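Transcriptional regulator, TetR family (Vibrio parahaemolyticus, PDB 3HE0) probably acts as a dimeric DNA-binding transcription factor of the TetR family, recognising regulatory DNA through a helix-turn-helix motif. Local coordinates at residues E86-M91 with E187-A192; L93-L98 with L158-S163. All coordinates share one frame; numbering follows the deposited sequence.

Contact 1. Residues E86-M91 with E187-A192; sequences ERYRTM and EASWDA. Unlike the reference sequence in segment 86-91: Arg87 (reference Cys).
Tyr88 and Trp190 both swing CG anti to the backbone N (chi1 near 180° in each), and their side chains run antiparallel alongside one another to meet between helices 84-97 and 179-193 in the all-helical C-terminal domain of this TetR-family protein. The axes of the two short helical segments approach to 11.2 Å. The aromatic pair is a T-shaped (edge-to-face) arrangement: the six-membered ring of Trp190 presents its edge to one face of Tyr88, with planes 60° apart and Trp190 CE3 3.6 Å from Tyr88 CG. Beyond the ring, the phenol hydroxyl donates a hydrogen bond to Ser189 OG, which lies in the plane of the Tyr88 ring. This buried serine hydroxyl takes part in two hydrogen bonds, one from Tyr88 OH and one to Ile186 O, and ties down the hydroxyl end of the tyrosine. Toward the partly exposed side, Arg89 bends at chi3 and joins Glu187, and weakly Glu86 of its own helix, in a salt-bridge network; Arg89 NH1 also pairs with Glu183 OE2, and Glu187 OE1 with Lys85 NZ. The Arg89-Glu187 contact is long: Glu187 OE2 sits at the guanidinium edge, 3.4 Å from Arg89 NH1, with guanidinium and carboxylate planes 53° apart.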
loop_
_atom_site.group_PDB
_atom_site.type_symbol
_atom_site.label_atom_id
_atom_site.label_comp_id
_atom_site.label_asym_id
_atom_site.label_seq_id
_atom_site.Cartn_x
_atom_site.Cartn_y
_atom_site.Cartn_z
ATOM N N GLU A 86 -0.966 13.129 -21.371
ATOM C CA GLU A 86 0.391 13.503 -21.057
ATOM C C GLU A 86 0.474 13.946 -19.627
ATOM O O GLU A 86 1.460 13.664 -18.942
ATOM C CB GLU A 86 0.875 14.627 -21.997
ATOM C CG GLU A 86 2.295 15.106 -21.706
ATOM C CD GLU A 86 3.292 13.931 -21.493
ATOM O OE1 GLU A 86 3.251 12.911 -22.244
ATOM O OE2 GLU A 86 4.108 14.027 -20.542
ATOM N N ARG A 87 -0.534 14.686 -19.174
ATOM C CA ARG A 87 -0.612 14.979 -17.743
ATOM C C ARG A 87 -0.674 13.661 -16.950
ATOM O O ARG A 87 -0.002 13.512 -15.942
ATOM C CB ARG A 87 -1.825 15.847 -17.415
ATOM C CG ARG A 87 -1.717 17.266 -17.922
ATOM C CD ARG A 87 -2.875 18.091 -17.439
ATOM N NE ARG A 87 -3.897 18.178 -18.462
ATOM C CZ ARG A 87 -5.189 18.415 -18.235
ATOM N NH1 ARG A 87 -6.022 18.480 -19.260
ATOM N NH2 ARG A 87 -5.666 18.576 -17.010
ATOM N N TYR A 88 -1.472 12.720 -17.424
ATOM C CA TYR A 88 -1.586 11.423 -16.759
ATOM C C TYR A 88 -0.216 10.738 -16.690
ATOM O O TYR A 88 0.223 10.320 -15.617
ATOM C CB TYR A 88 -2.619 10.540 -17.458
ATOM C CG TYR A 88 -2.726 9.165 -16.843
ATOM C CD1 TYR A 88 -3.513 8.943 -15.731
ATOM C CD2 TYR A 88 -2.011 8.097 -17.349
ATOM C CE1 TYR A 88 -3.590 7.668 -15.145
ATOM C CE2 TYR A 88 -2.099 6.815 -16.775
ATOM C CZ TYR A 88 -2.883 6.622 -15.679
ATOM O OH TYR A 88 -2.967 5.377 -15.107
ATOM N N ARG A 89 0.478 10.680 -17.830
ATOM C CA ARG A 89 1.769 10.009 -17.901
ATOM C C ARG A 89 2.779 10.667 -16.984
ATOM O O ARG A 89 3.584 9.975 -16.346
ATOM C CB ARG A 89 2.311 9.988 -19.344
ATOM C CG ARG A 89 3.658 9.241 -19.518
ATOM C CD ARG A 89 4.174 9.204 -20.976
ATOM N NE ARG A 89 3.417 8.235 -21.751
ATOM C CZ ARG A 89 2.378 8.518 -22.538
ATOM N NH1 ARG A 89 1.765 7.533 -23.185
ATOM N NH2 ARG A 89 1.948 9.778 -22.692
ATOM N N THR A 90 2.778 11.997 -16.932
ATOM C CA THR A 90 3.745 12.696 -16.113
ATOM C C THR A 90 3.589 12.300 -14.641
ATOM O O THR A 90 4.548 11.900 -13.985
ATOM C CB THR A 90 3.625 14.247 -16.268
ATOM O OG1 THR A 90 3.741 14.597 -17.648
ATOM C CG2 THR A 90 4.711 14.976 -15.500
HETATM N N MSE A 91 2.371 12.419 -14.132
HETATM C CA MSE A 91 2.091 12.124 -12.739
HETATM C C MSE A 91 2.355 10.651 -12.450
HETATM O O MSE A 91 2.893 10.317 -11.399
HETATM C CB MSE A 91 0.640 12.469 -12.396
HETATM C CG MSE A 91 0.390 13.959 -12.372
HETATM SE SE MSE A 91 -1.495 14.356 -12.098
HETATM C CE MSE A 91 -1.362 16.302 -12.025
ATOM N N GLU A 187 -0.061 2.408 -20.121
ATOM C CA GLU A 187 -1.182 2.268 -21.028
ATOM C C GLU A 187 -2.291 1.407 -20.460
ATOM O O GLU A 187 -3.468 1.712 -20.674
ATOM C CB GLU A 187 -0.750 1.698 -22.374
ATOM C CG GLU A 187 0.093 2.676 -23.178
ATOM C CD GLU A 187 -0.699 3.871 -23.717
ATOM O OE1 GLU A 187 -1.966 3.870 -23.658
ATOM O OE2 GLU A 187 -0.030 4.802 -24.230
ATOM N N ALA A 188 -1.924 0.333 -19.755
ATOM C CA ALA A 188 -2.912 -0.579 -19.202
ATOM C C ALA A 188 -3.739 0.109 -18.106
ATOM O O ALA A 188 -4.965 -0.088 -18.008
ATOM C CB ALA A 188 -2.258 -1.863 -18.673
ATOM N N SER A 189 -3.060 0.899 -17.279
ATOM C CA SER A 189 -3.730 1.646 -16.220
ATOM C C SER A 189 -4.655 2.721 -16.805
ATOM O O SER A 189 -5.731 2.951 -16.272
ATOM C CB SER A 189 -2.719 2.206 -15.201
ATOM O OG SER A 189 -1.838 3.156 -15.752
ATOM N N TRP A 190 -4.259 3.354 -17.905
ATOM C CA TRP A 190 -5.114 4.284 -18.638
ATOM C C TRP A 190 -6.391 3.553 -19.103
ATOM O O TRP A 190 -7.488 4.098 -18.979
ATOM C CB TRP A 190 -4.340 4.820 -19.830
ATOM C CG TRP A 190 -5.013 5.764 -20.706
ATOM C CD1 TRP A 190 -5.496 5.498 -21.954
ATOM C CD2 TRP A 190 -5.223 7.173 -20.486
ATOM N NE1 TRP A 190 -6.001 6.633 -22.514
ATOM C CE2 TRP A 190 -5.865 7.673 -21.628
ATOM C CE3 TRP A 190 -4.955 8.034 -19.430
ATOM C CZ2 TRP A 190 -6.233 9.016 -21.762
ATOM C CZ3 TRP A 190 -5.325 9.380 -19.548
ATOM C CH2 TRP A 190 -5.948 9.852 -20.709
ATOM N N ASP A 191 -6.251 2.306 -19.564
ATOM C CA ASP A 191 -7.411 1.495 -19.936
ATOM C C ASP A 191 -8.415 1.363 -18.793
ATOM O O ASP A 191 -9.629 1.270 -19.036
ATOM C CB ASP A 191 -7.001 0.090 -20.359
ATOM C CG ASP A 191 -6.465 0.029 -21.780
ATOM O OD1 ASP A 191 -6.710 1.007 -22.521
ATOM O OD2 ASP A 191 -5.826 -1.007 -22.147
ATOM N N ALA A 192 -7.919 1.305 -17.560
ATOM C CA ALA A 192 -8.798 1.147 -16.405
ATOM C C ALA A 192 -9.729 2.357 -16.288
ATOM O O ALA A 192 -10.863 2.203 -15.956
ATOM C CB ALA A 192 -7.991 0.952 -15.104
#

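Contact 2. Residues L93-L98 with L158-S163; sequences LNIWNL and LSFEAS
Ile95 drives its delta methyl against the base of Phe160, and this is the tight part of the contact: Ile95 CD1 lies 3.5 Å from Phe160 CB and 3.6 Å from Phe160 CD1, so one methyl touches both the beta carbon and the near part of the ring. The two side chains lie roughly perpendicular, and the methyl approaches the ring obliquely. With CG1 anti to the carbonyl carbon (chi1 -70°) and the chain then extended, Ile95 sends CD1 to the phenylalanine and leaves its other branch, CG2, for Ser163. Here helix 84-97 meets the first turn of helix 160-171 within the helical C-terminal domain of the TetR fold, just after the irregular link at Ser159 that separates it from helix 152-158. The Ser163 side is looser, Ile95 CG2 standing 4.2 Å from Ser163 OG. That hydroxyl is turned back on its own helix, where Ser163 OG donates a hydrogen bond to Phe160 O, 2.6 Å away, and so presents a satisfied polar group to the isoleucine. Phe160 and Ser163 are buried, whereas Ile95 is partly exposed, and its side chain comes to about 4 Å from a bound glycerol, probably carried over from crystallisation.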
loop_
_atom_site.group_PDB
_atom_site.type_symbol
_atom_site.label_atom_id
_atom_site.label_comp_id
_atom_site.label_asym_id
_atom_site.label_seq_id
_atom_site.Cartn_x
_atom_site.Cartn_y
_atom_site.Cartn_z
ATOM N N LEU A 93 4.504 8.709 -13.811
ATOM C CA LEU A 93 5.964 8.536 -13.733
ATOM C C LEU A 93 6.565 9.229 -12.515
ATOM O O LEU A 93 7.518 8.734 -11.915
ATOM C CB LEU A 93 6.650 9.040 -15.006
ATOM C CG LEU A 93 6.544 8.094 -16.204
ATOM C CD1 LEU A 93 7.146 8.740 -17.461
ATOM C CD2 LEU A 93 7.230 6.754 -15.924
ATOM N N ASN A 94 6.016 10.370 -12.129
ATOM C CA ASN A 94 6.418 10.961 -10.845
ATOM C C ASN A 94 6.128 9.975 -9.701
ATOM O O ASN A 94 6.908 9.846 -8.750
ATOM C CB ASN A 94 5.690 12.295 -10.575
ATOM C CG ASN A 94 6.138 13.424 -11.503
ATOM O OD1 ASN A 94 7.225 13.387 -12.039
ATOM N ND2 ASN A 94 5.281 14.441 -11.686
ATOM N N ILE A 95 4.989 9.296 -9.765
ATOM C CA ILE A 95 4.660 8.363 -8.689
ATOM C C ILE A 95 5.693 7.243 -8.696
ATOM O O ILE A 95 6.174 6.857 -7.653
ATOM C CB ILE A 95 3.210 7.797 -8.775
ATOM C CG1 ILE A 95 2.189 8.882 -8.451
ATOM C CG2 ILE A 95 3.012 6.596 -7.788
ATOM C CD1 ILE A 95 0.747 8.531 -8.935
ATOM N N TRP A 96 6.038 6.745 -9.877
ATOM C CA TRP A 96 6.978 5.642 -10.002
ATOM C C TRP A 96 8.320 6.017 -9.385
ATOM O O TRP A 96 8.948 5.225 -8.693
ATOM C CB TRP A 96 7.168 5.314 -11.486
ATOM C CG TRP A 96 8.095 4.214 -11.789
ATOM C CD1 TRP A 96 9.388 4.319 -12.124
ATOM C CD2 TRP A 96 7.779 2.830 -11.823
ATOM N NE1 TRP A 96 9.927 3.077 -12.351
ATOM C CE2 TRP A 96 8.947 2.144 -12.180
ATOM C CE3 TRP A 96 6.614 2.106 -11.600
ATOM C CZ2 TRP A 96 8.999 0.770 -12.289
ATOM C CZ3 TRP A 96 6.661 0.739 -11.710
ATOM C CH2 TRP A 96 7.846 0.079 -12.062
ATOM N N ASN A 97 8.750 7.239 -9.660
ATOM C CA ASN A 97 10.011 7.728 -9.141
ATOM C C ASN A 97 10.013 8.100 -7.673
ATOM O O ASN A 97 11.049 8.323 -7.133
ATOM C CB ASN A 97 10.541 8.873 -10.013
ATOM C CG ASN A 97 10.957 8.383 -11.385
ATOM O OD1 ASN A 97 10.514 8.895 -12.411
ATOM N ND2 ASN A 97 11.763 7.334 -11.407
ATOM N N LEU A 98 8.876 8.128 -7.007
ATOM C CA LEU A 98 8.885 8.294 -5.559
ATOM C C LEU A 98 9.256 7.004 -4.832
ATOM O O LEU A 98 9.557 7.056 -3.634
ATOM C CB LEU A 98 7.523 8.746 -5.050
ATOM C CG LEU A 98 7.317 10.248 -5.146
ATOM C CD1 LEU A 98 5.877 10.577 -4.875
ATOM C CD2 LEU A 98 8.213 10.926 -4.140
ATOM N N LEU A 158 -7.977 3.123 -9.178
ATOM C CA LEU A 158 -7.843 2.211 -10.310
ATOM C C LEU A 158 -6.584 2.425 -11.142
ATOM O O LEU A 158 -6.198 1.537 -11.911
ATOM C CB LEU A 158 -9.044 2.368 -11.229
ATOM C CG LEU A 158 -10.368 1.818 -10.722
ATOM C CD1 LEU A 158 -11.470 2.567 -11.495
ATOM C CD2 LEU A 158 -10.447 0.268 -10.795
ATOM N N SER A 159 -5.933 3.577 -10.965
ATOM C CA SER A 159 -4.873 4.003 -11.848
ATOM C C SER A 159 -3.607 4.375 -11.032
ATOM O O SER A 159 -2.773 3.503 -10.734
ATOM C CB SER A 159 -5.374 5.146 -12.741
ATOM O OG SER A 159 -5.775 6.276 -11.992
ATOM N N PHE A 160 -3.504 5.625 -10.604
ATOM C CA PHE A 160 -2.365 6.062 -9.811
ATOM C C PHE A 160 -2.078 5.200 -8.591
ATOM O O PHE A 160 -0.959 4.713 -8.441
ATOM C CB PHE A 160 -2.544 7.519 -9.373
ATOM C CG PHE A 160 -2.602 8.492 -10.517
ATOM C CD1 PHE A 160 -1.701 8.405 -11.581
ATOM C CD2 PHE A 160 -3.548 9.494 -10.549
ATOM C CE1 PHE A 160 -1.730 9.325 -12.640
ATOM C CE2 PHE A 160 -3.576 10.423 -11.625
ATOM C CZ PHE A 160 -2.672 10.321 -12.663
ATOM N N GLU A 161 -3.072 5.038 -7.713
ATOM C CA GLU A 161 -2.848 4.437 -6.376
ATOM C C GLU A 161 -2.447 2.994 -6.523
ATOM O O GLU A 161 -1.711 2.440 -5.675
ATOM C CB GLU A 161 -4.069 4.556 -5.427
ATOM C CG GLU A 161 -4.174 5.954 -4.737
ATOM C CD GLU A 161 -5.597 6.330 -4.315
ATOM O OE1 GLU A 161 -6.211 5.604 -3.533
ATOM O OE2 GLU A 161 -6.120 7.365 -4.759
ATOM N N ALA A 162 -2.881 2.394 -7.608
ATOM C CA ALA A 162 -2.577 0.990 -7.808
ATOM C C ALA A 162 -1.116 0.864 -8.209
ATOM O O ALA A 162 -0.413 -0.002 -7.689
ATOM C CB ALA A 162 -3.531 0.339 -8.831
ATOM N N SER A 163 -0.651 1.720 -9.107
ATOM C CA SER A 163 0.764 1.693 -9.573
ATOM C C SER A 163 1.852 2.164 -8.524
ATOM O O SER A 163 3.046 2.002 -8.733
ATOM C CB SER A 163 0.879 2.654 -10.704
ATOM O OG SER A 163 0.812 3.931 -10.127
#

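How the contacts relate
Both contacts draw on helix 84-97, which meets helix 179-193 in contact 1 and helix 160-171 in contact 2; these two partners follow one another in the chain. The centres are only 9 Å apart, and the sites join directly: Tyr88 CD1 lies 3.5 Å from Phe160 CZ, and Tyr88 OH packs on Ser159. Contact 2, nearer the centre of the chain, is small and essentially apolar. Contact 1 lies farther out, its centre about 17 Å from that of the chain, and grades from a buried aromatic pair to charges at a partly exposed margin. Both border the second subunit, where Asp191 and Glu161 form salt bridges with Lys148 and Lys169, respectively, of that chain.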